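Glycerate kinase, putative (Thermotoga maritima, PDB 2B8N) phosphorylates D-glycerate to 2-phosphoglycerate using ATP, with magnesium as cofactor, in the degradation of serine via 3-hydroxypyruvate. Local coordinates at residues L49-L54 / E125-L130; L119-N124 / A186-P191; A295-A300 / A345-E350. All coordinates share one frame; numbering follows the deposited sequence.

Interactions 1 and 2 are neighbours, their centres 10 Å apart, while interaction 3 lies on the opposite side of the chain's centre, about 50 Å from interaction 1 and 53 Å from interaction 2 between centres. Interaction 1 joins two adjacent strands of the six-stranded parallel sheet; interaction 2 pairs the ends of helices 107-120 and 184-189 beside it. Val129 of strand 128-133 links them, packing against Val120, Leu123 and Val189. Their segments alternate along the chain (49-54, 119-124, 125-130, 186-191), with 119-124 running straight into 125-130, so both contacts tie the same part of the fold together. Interaction 3 comes later and joins two helices beside the mixed sheet, so the contacts sample the surroundings of two different sheets.

Interaction 1: L49-L54 / E125-L130; sequences LDRVIL and ENDTVL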
# COMPACT_ATOMS: atom_id res chain seq x y z
N LEU A 49 18.16 -7.19 17.49
CA LEU A 49 17.16 -8.06 18.07
C LEU A 49 17.75 -9.42 18.44
O LEU A 49 18.70 -9.89 17.82
CB LEU A 49 15.97 -8.20 17.12
CG LEU A 49 15.21 -6.91 16.79
CD1 LEU A 49 13.90 -7.24 16.05
CD2 LEU A 49 14.95 -6.06 18.03
N ASP A 50 17.17 -10.02 19.49
CA ASP A 50 17.58 -11.32 20.01
C ASP A 50 16.37 -12.12 20.46
O ASP A 50 15.31 -11.53 20.77
CB ASP A 50 18.51 -11.11 21.20
CG ASP A 50 19.89 -10.64 20.78
OD1 ASP A 50 20.54 -11.36 20.00
OD2 ASP A 50 20.33 -9.56 21.25
N ARG A 51 16.53 -13.45 20.51
CA ARG A 51 15.46 -14.34 21.00
C ARG A 51 14.15 -14.12 20.24
O ARG A 51 13.11 -13.90 20.86
CB ARG A 51 15.20 -14.08 22.49
CG ARG A 51 16.36 -14.30 23.40
CD ARG A 51 15.93 -14.09 24.83
NE ARG A 51 16.32 -15.24 25.63
CZ ARG A 51 15.51 -16.18 26.11
NH1 ARG A 51 14.20 -16.14 25.91
NH2 ARG A 51 16.02 -17.18 26.82
N VAL A 52 14.23 -14.17 18.90
CA VAL A 52 13.19 -13.68 18.01
C VAL A 52 12.25 -14.82 17.55
O VAL A 52 12.71 -15.90 17.17
CB VAL A 52 13.83 -12.91 16.75
CG1 VAL A 52 12.78 -12.43 15.78
CG2 VAL A 52 14.72 -11.73 17.20
N ILE A 53 10.95 -14.57 17.66
CA ILE A 53 9.93 -15.33 16.97
C ILE A 53 9.46 -14.41 15.85
O ILE A 53 8.97 -13.33 16.10
CB ILE A 53 8.76 -15.74 17.89
CG1 ILE A 53 9.20 -16.82 18.89
CG2 ILE A 53 7.57 -16.27 17.06
CD1 ILE A 53 10.19 -16.37 19.94
N LEU A 54 9.61 -14.86 14.62
CA LEU A 54 9.30 -14.05 13.44
C LEU A 54 7.90 -14.42 12.95
O LEU A 54 7.61 -15.61 12.72
CB LEU A 54 10.37 -14.26 12.36
CG LEU A 54 10.23 -13.66 10.95
CD1 LEU A 54 11.60 -13.65 10.23
CD2 LEU A 54 9.17 -14.40 10.10
N GLU A 125 9.22 -12.11 29.19
CA GLU A 125 9.67 -10.71 29.03
C GLU A 125 10.95 -10.57 28.22
O GLU A 125 11.24 -9.49 27.69
CB GLU A 125 9.93 -10.04 30.41
CG GLU A 125 9.12 -10.54 31.65
CD GLU A 125 9.47 -11.98 32.13
OE1 GLU A 125 10.52 -12.21 32.78
OE2 GLU A 125 8.64 -12.88 31.84
N ASN A 126 11.72 -11.65 28.14
CA ASN A 126 13.02 -11.66 27.48
C ASN A 126 12.90 -11.95 25.98
O ASN A 126 13.87 -11.79 25.24
CB ASN A 126 13.91 -12.72 28.18
CG ASN A 126 15.31 -12.24 28.42
OD1 ASN A 126 15.55 -11.04 28.52
ND2 ASN A 126 16.27 -13.19 28.55
N ASP A 127 11.70 -12.31 25.52
CA ASP A 127 11.49 -12.68 24.13
C ASP A 127 11.01 -11.52 23.32
O ASP A 127 10.52 -10.54 23.89
CB ASP A 127 10.50 -13.82 24.06
CG ASP A 127 11.05 -15.08 24.66
OD1 ASP A 127 12.21 -15.42 24.33
OD2 ASP A 127 10.35 -15.73 25.46
N THR A 128 11.18 -11.60 22.01
CA THR A 128 10.75 -10.55 21.10
C THR A 128 10.07 -11.16 19.86
O THR A 128 10.60 -12.10 19.25
CB THR A 128 11.97 -9.67 20.68
OG1 THR A 128 12.49 -8.98 21.83
CG2 THR A 128 11.61 -8.63 19.62
N VAL A 129 8.88 -10.65 19.52
CA VAL A 129 8.22 -11.00 18.27
C VAL A 129 8.59 -9.94 17.22
O VAL A 129 8.44 -8.72 17.45
CB VAL A 129 6.69 -11.14 18.42
CG1 VAL A 129 6.07 -11.34 17.08
CG2 VAL A 129 6.37 -12.34 19.31
N LEU A 130 9.15 -10.43 16.11
CA LEU A 130 9.49 -9.59 14.97
C LEU A 130 8.32 -9.65 14.00
O LEU A 130 8.16 -10.63 13.27
CB LEU A 130 10.79 -10.10 14.34
CG LEU A 130 11.13 -9.46 12.98
CD1 LEU A 130 11.19 -7.92 13.11
CD2 LEU A 130 12.43 -10.06 12.37
O HOH W 1 14.48 -10.54 23.10
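Strands 52-54 and 128-130 run parallel, their axes 4.6 Å apart at closest approach, and pair Val52 with Thr128, Ile53 with Val129 and Leu54 with Leu130. The backbone ladder has three bonds: Thr128 N to Arg51 O, Ile53 N to Thr128 O and Leu130 N to Ile53 O, the last at 2.9 Å. On the face carrying Val52 and Leu130, Val52 holds CG1 anti to its backbone N (chi1 178°), which brings this methyl to 3.4 Å from Leu130 CB. Leu130, also anti at chi1, sends CD1 to meet Leu49 CD1 at 4.1 Å, the two chains crossing at about a right angle. Ile53 and Val129 occupy the other face, where Ile53 CB lies 4.4 Å from Val129 CG2.

Ahead of the strands the contact becomes polar. Arg51, in a left-handed backbone conformation, runs extended to a bend at chi3 (128°) and reaches NH1 to within 2.6 Å of Asp127 OD1, a salt bridge whose hydrogen bond is weak because the N-H points askew. The carboxylate sits at the guanidinium edge, the planes 29° apart, and Asp127 OD2 is held by Asn124 N. Asn126 ND2 lies above one face of the guanidinium but displaced from its centre. A water accepts from Thr128 OG1 and donates to Asp50 O and Asn126 O, stitching the approach loops together. These are the adjacent first and fourth strands of a parallel sheet ordered 3-2-1-4-5-6, the order of a Rossmann-like alpha/beta sheet.

Interaction 2: L119-N124 / A186-P191; sequences LVDQLN and AERVFP
Helices 107-120 and 184-189 finish side by side, with the CA atoms of Val120 and Val189 5.4 Å apart, and both chains then leave helical geometry, the second through a cis peptide before Pro191. Between the helix ends the packing is apolar. Val189 directs CG2, the methyl anti to its carbonyl carbon, at Val120, reaching CB at 3.8 Å and lying about equally far from both Val120 methyls, so that it meets the fork of the side chain. Val120 and Val189 also both touch Val129 of strand 128-133.

The polar part pairs Asp121, just after Val120, with Arg188, just before Val189. Arg188, bent at chi2 (-87°) and again at chi3, curls round to present the edge of its guanidinium to Asp121. NH1 faces both carboxylate oxygens: the salt bridge to Asp121 OD2 measures 2.8 Å, and a weak but fairly straight hydrogen bond to Asp121 OD1 measures 3.2 Å. The two planes are only 22° apart, nearly coplanar. Arg188 NH2 has a weak bond of its own to Gln179 OE1. An alanine in place of Arg188 would remove the guanidinium, and with it the salt bridge to Asp121, and would probably loosen the tie between the helix ends.

Further along, Pro191 CD lies 3.2 Å from Leu123 O. Two waters fill out the seam: one accepts from Leu123 N and lies within hydrogen-bonding distance of Val120 O and Phe190 O, the other within such distance of Asp121 OD1 and Arg188 O. The junction thus combines a small valine contact with charge pairing and hydrated carbonyls. The Asp121 carboxylate follows a helix C-terminus, where the dipole would be expected to disfavour a negative charge, so the arginine is likely to offset it.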
# COMPACT_ATOMS: atom_id res chain seq x y z
N LEU A 119 2.15 -19.94 18.50
CA LEU A 119 3.54 -19.55 18.53
C LEU A 119 3.84 -18.39 19.50
O LEU A 119 4.96 -18.32 20.00
CB LEU A 119 4.07 -19.20 17.14
CG LEU A 119 3.97 -20.31 16.09
CD1 LEU A 119 4.85 -20.00 14.86
CD2 LEU A 119 4.32 -21.68 16.66
N VAL A 120 2.88 -17.52 19.80
CA VAL A 120 3.19 -16.33 20.62
C VAL A 120 2.68 -16.38 22.07
O VAL A 120 3.08 -15.56 22.89
CB VAL A 120 2.77 -15.00 19.94
CG1 VAL A 120 3.50 -14.80 18.64
CG2 VAL A 120 1.29 -14.95 19.69
N ASP A 121 1.81 -17.32 22.41
CA ASP A 121 1.38 -17.39 23.82
C ASP A 121 2.49 -18.01 24.66
O ASP A 121 3.38 -18.69 24.15
CB ASP A 121 0.08 -18.19 24.00
CG ASP A 121 -1.11 -17.53 23.36
OD1 ASP A 121 -1.18 -16.27 23.27
OD2 ASP A 121 -2.01 -18.30 22.97
N GLN A 122 2.42 -17.76 25.97
CA GLN A 122 3.44 -18.22 26.90
C GLN A 122 4.86 -17.92 26.39
O GLN A 122 5.67 -18.83 26.22
CB GLN A 122 3.30 -19.73 27.18
CG GLN A 122 2.02 -20.15 27.90
CD GLN A 122 0.98 -20.74 26.97
OE1 GLN A 122 0.66 -20.17 25.93
NE2 GLN A 122 0.44 -21.91 27.34
N LEU A 123 5.10 -16.65 26.10
CA LEU A 123 6.45 -16.12 25.91
C LEU A 123 6.77 -15.30 27.14
O LEU A 123 5.87 -14.83 27.81
CB LEU A 123 6.53 -15.21 24.69
CG LEU A 123 6.37 -15.81 23.30
CD1 LEU A 123 6.63 -14.70 22.30
CD2 LEU A 123 7.32 -16.97 23.08
N ASN A 124 8.05 -15.14 27.44
CA ASN A 124 8.46 -14.35 28.60
C ASN A 124 8.99 -12.96 28.19
O ASN A 124 9.17 -12.66 27.00
CB ASN A 124 9.48 -15.14 29.45
CG ASN A 124 10.61 -15.71 28.62
OD1 ASN A 124 11.44 -14.97 28.09
ND2 ASN A 124 10.65 -17.03 28.48
N ALA A 186 -0.86 -7.85 20.16
CA ALA A 186 0.19 -7.36 21.08
C ALA A 186 -0.13 -7.76 22.50
O ALA A 186 0.78 -8.02 23.32
CB ALA A 186 0.33 -5.83 21.00
N GLU A 187 -1.42 -7.78 22.79
CA GLU A 187 -1.91 -8.18 24.09
C GLU A 187 -1.63 -9.66 24.34
O GLU A 187 -1.38 -10.05 25.48
CB GLU A 187 -3.39 -7.85 24.20
CG GLU A 187 -4.07 -8.40 25.43
CD GLU A 187 -5.44 -7.81 25.65
OE1 GLU A 187 -6.30 -7.90 24.76
OE2 GLU A 187 -5.66 -7.24 26.74
N ARG A 188 -1.68 -10.50 23.30
CA ARG A 188 -1.36 -11.94 23.49
C ARG A 188 0.13 -12.22 23.54
O ARG A 188 0.59 -13.13 24.21
CB ARG A 188 -1.93 -12.75 22.35
CG ARG A 188 -3.42 -12.88 22.35
CD ARG A 188 -3.89 -14.04 23.20
NE ARG A 188 -5.06 -14.63 22.59
CZ ARG A 188 -5.16 -15.87 22.10
NH1 ARG A 188 -4.16 -16.73 22.16
NH2 ARG A 188 -6.30 -16.26 21.55
N VAL A 189 0.89 -11.41 22.82
CA VAL A 189 2.35 -11.51 22.83
C VAL A 189 2.91 -11.18 24.22
O VAL A 189 3.91 -11.78 24.66
CB VAL A 189 2.93 -10.58 21.78
CG1 VAL A 189 4.44 -10.37 21.98
CG2 VAL A 189 2.66 -11.18 20.40
N PHE A 190 2.27 -10.24 24.90
CA PHE A 190 2.56 -9.96 26.27
C PHE A 190 2.70 -11.27 27.07
O PHE A 190 1.88 -12.25 26.88
CB PHE A 190 1.47 -9.08 26.91
CG PHE A 190 1.94 -8.37 28.16
CD1 PHE A 190 2.65 -7.18 28.06
CD2 PHE A 190 1.70 -8.91 29.41
CE1 PHE A 190 3.11 -6.52 29.21
CE2 PHE A 190 2.15 -8.27 30.56
CZ PHE A 190 2.86 -7.07 30.47
N PRO A 191 3.70 -11.29 27.97
CA PRO A 191 4.66 -10.20 28.31
C PRO A 191 5.86 -10.00 27.37
O PRO A 191 6.68 -9.13 27.64
CB PRO A 191 5.14 -10.58 29.71
CG PRO A 191 5.12 -12.08 29.68
CD PRO A 191 3.94 -12.49 28.79
O HOH W 2 2.85 -14.50 25.55
O HOH W 3 -0.43 -15.37 25.92

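Interaction 3: A295-A300 / A345-E350; sequences AGRFIA and AAIALE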
# COMPACT_ATOMS: atom_id res chain seq x y z
N ALA A 295 -5.68 15.81 -11.22
CA ALA A 295 -4.29 15.84 -10.79
C ALA A 295 -3.28 15.92 -11.96
O ALA A 295 -2.19 16.50 -11.83
CB ALA A 295 -4.00 14.61 -9.93
N GLY A 296 -3.60 15.30 -13.10
CA GLY A 296 -2.70 15.33 -14.27
C GLY A 296 -2.60 16.74 -14.81
O GLY A 296 -1.52 17.19 -15.19
N ARG A 297 -3.72 17.46 -14.84
CA ARG A 297 -3.77 18.85 -15.28
C ARG A 297 -3.07 19.82 -14.33
O ARG A 297 -2.43 20.76 -14.77
CB ARG A 297 -5.22 19.30 -15.47
CG ARG A 297 -5.90 18.64 -16.64
CD ARG A 297 -7.08 19.45 -17.17
NE ARG A 297 -6.65 20.50 -18.10
CZ ARG A 297 -6.23 20.29 -19.36
NH1 ARG A 297 -6.14 19.06 -19.88
NH2 ARG A 297 -5.86 21.33 -20.10
N PHE A 298 -3.22 19.58 -13.03
CA PHE A 298 -2.58 20.43 -12.02
C PHE A 298 -1.06 20.32 -12.17
O PHE A 298 -0.34 21.32 -12.26
CB PHE A 298 -3.00 20.03 -10.60
CG PHE A 298 -2.87 21.15 -9.58
CD1 PHE A 298 -1.65 21.74 -9.32
CD2 PHE A 298 -3.98 21.59 -8.87
CE1 PHE A 298 -1.54 22.77 -8.38
CE2 PHE A 298 -3.85 22.61 -7.90
CZ PHE A 298 -2.65 23.19 -7.66
N ILE A 299 -0.58 19.08 -12.24
CA ILE A 299 0.84 18.81 -12.39
C ILE A 299 1.35 19.40 -13.72
O ILE A 299 2.37 20.07 -13.76
CB ILE A 299 1.07 17.32 -12.31
CG1 ILE A 299 0.76 16.83 -10.88
CG2 ILE A 299 2.51 16.97 -12.76
CD1 ILE A 299 0.58 15.33 -10.80
N ALA A 300 0.61 19.16 -14.80
CA ALA A 300 0.90 19.83 -16.07
C ALA A 300 1.04 21.36 -15.91
O ALA A 300 1.96 21.94 -16.44
CB ALA A 300 -0.17 19.50 -17.08
N ALA A 345 -2.54 14.58 -18.50
CA ALA A 345 -1.36 15.43 -18.58
C ALA A 345 -0.87 15.59 -20.02
O ALA A 345 -0.56 16.70 -20.45
CB ALA A 345 -0.26 14.90 -17.70
N ALA A 346 -0.82 14.50 -20.77
CA ALA A 346 -0.34 14.59 -22.16
C ALA A 346 -1.19 15.55 -23.00
O ALA A 346 -0.67 16.25 -23.87
CB ALA A 346 -0.33 13.25 -22.79
N ILE A 347 -2.50 15.56 -22.72
CA ILE A 347 -3.43 16.51 -23.32
C ILE A 347 -3.04 17.95 -22.95
O ILE A 347 -2.87 18.79 -23.81
CB ILE A 347 -4.87 16.19 -22.88
CG1 ILE A 347 -5.34 14.89 -23.55
CG2 ILE A 347 -5.82 17.35 -23.20
CD1 ILE A 347 -6.53 14.21 -22.88
N ALA A 348 -2.89 18.20 -21.66
CA ALA A 348 -2.45 19.50 -21.13
C ALA A 348 -1.06 19.98 -21.61
O ALA A 348 -0.79 21.17 -21.61
CB ALA A 348 -2.47 19.46 -19.60
N LEU A 349 -0.16 19.05 -21.96
CA LEU A 349 1.20 19.40 -22.38
C LEU A 349 1.40 19.32 -23.87
O LEU A 349 2.54 19.38 -24.30
CB LEU A 349 2.23 18.47 -21.75
CG LEU A 349 2.22 18.32 -20.25
CD1 LEU A 349 3.11 17.13 -19.85
CD2 LEU A 349 2.67 19.62 -19.60
N GLU A 350 0.34 19.17 -24.66
CA GLU A 350 0.52 19.06 -26.10
C GLU A 350 1.34 20.24 -26.62
O GLU A 350 1.08 21.39 -26.28
CB GLU A 350 -0.82 19.00 -26.85
CG GLU A 350 -0.65 18.92 -28.36
CD GLU A 350 -1.92 18.60 -29.12
OE1 GLU A 350 -2.95 18.31 -28.49
OE2 GLU A 350 -1.87 18.62 -30.37
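Apolar packing, much of it between alanine methyls, forms the centre of this contact, joining helix 292-309 to the last turn of helix 337-348. Ala300 CB and Ala348 CB meet tip to tip at 3.4 Å, each pointing at the other helix. Leu349, just past the helical part, holds CG anti to its carbonyl carbon and swings CD2 inward, to 3.8 Å from Ala300 CB. The single methyl of Ala300 thus meets the side chains of two residues of the partner segment.

One turn earlier the backbone takes part directly. Gly296 has no side chain, and the two helices come within 4.5 Å between Gly296 CA and Ala345 CA. Ala345 CB rests against the glycine carbonyl, 3.6 Å from Gly296 O. That oxygen is engaged by Ala300 N, just as Ala345 O accepts from Leu349 N, so both oxygens are satisfied within their own helices.

The charged group contributes packing. Arg297, bent at chi3 (83°), lays its guanidinium across the partner helix: Ala348 CB lies over one face, displaced from its centre, while Ile347 CG2 sits beside the outer edge, level with the group, 3.7 Å from Arg297 NH1. Ile347 also reaches helix 391-396, and Ile299 and Ala345 both touch Leu357 of strand 355-361, which places the helix pair against the mixed sheet.

With no salt bridge or hydrogen bond between the segments, the association rests on van der Waals contact and burial, and glycine and alanine at the crossing permit the close approach of the backbones, while Arg297, exposed to solvent, keeps its charge at the margin of the contact.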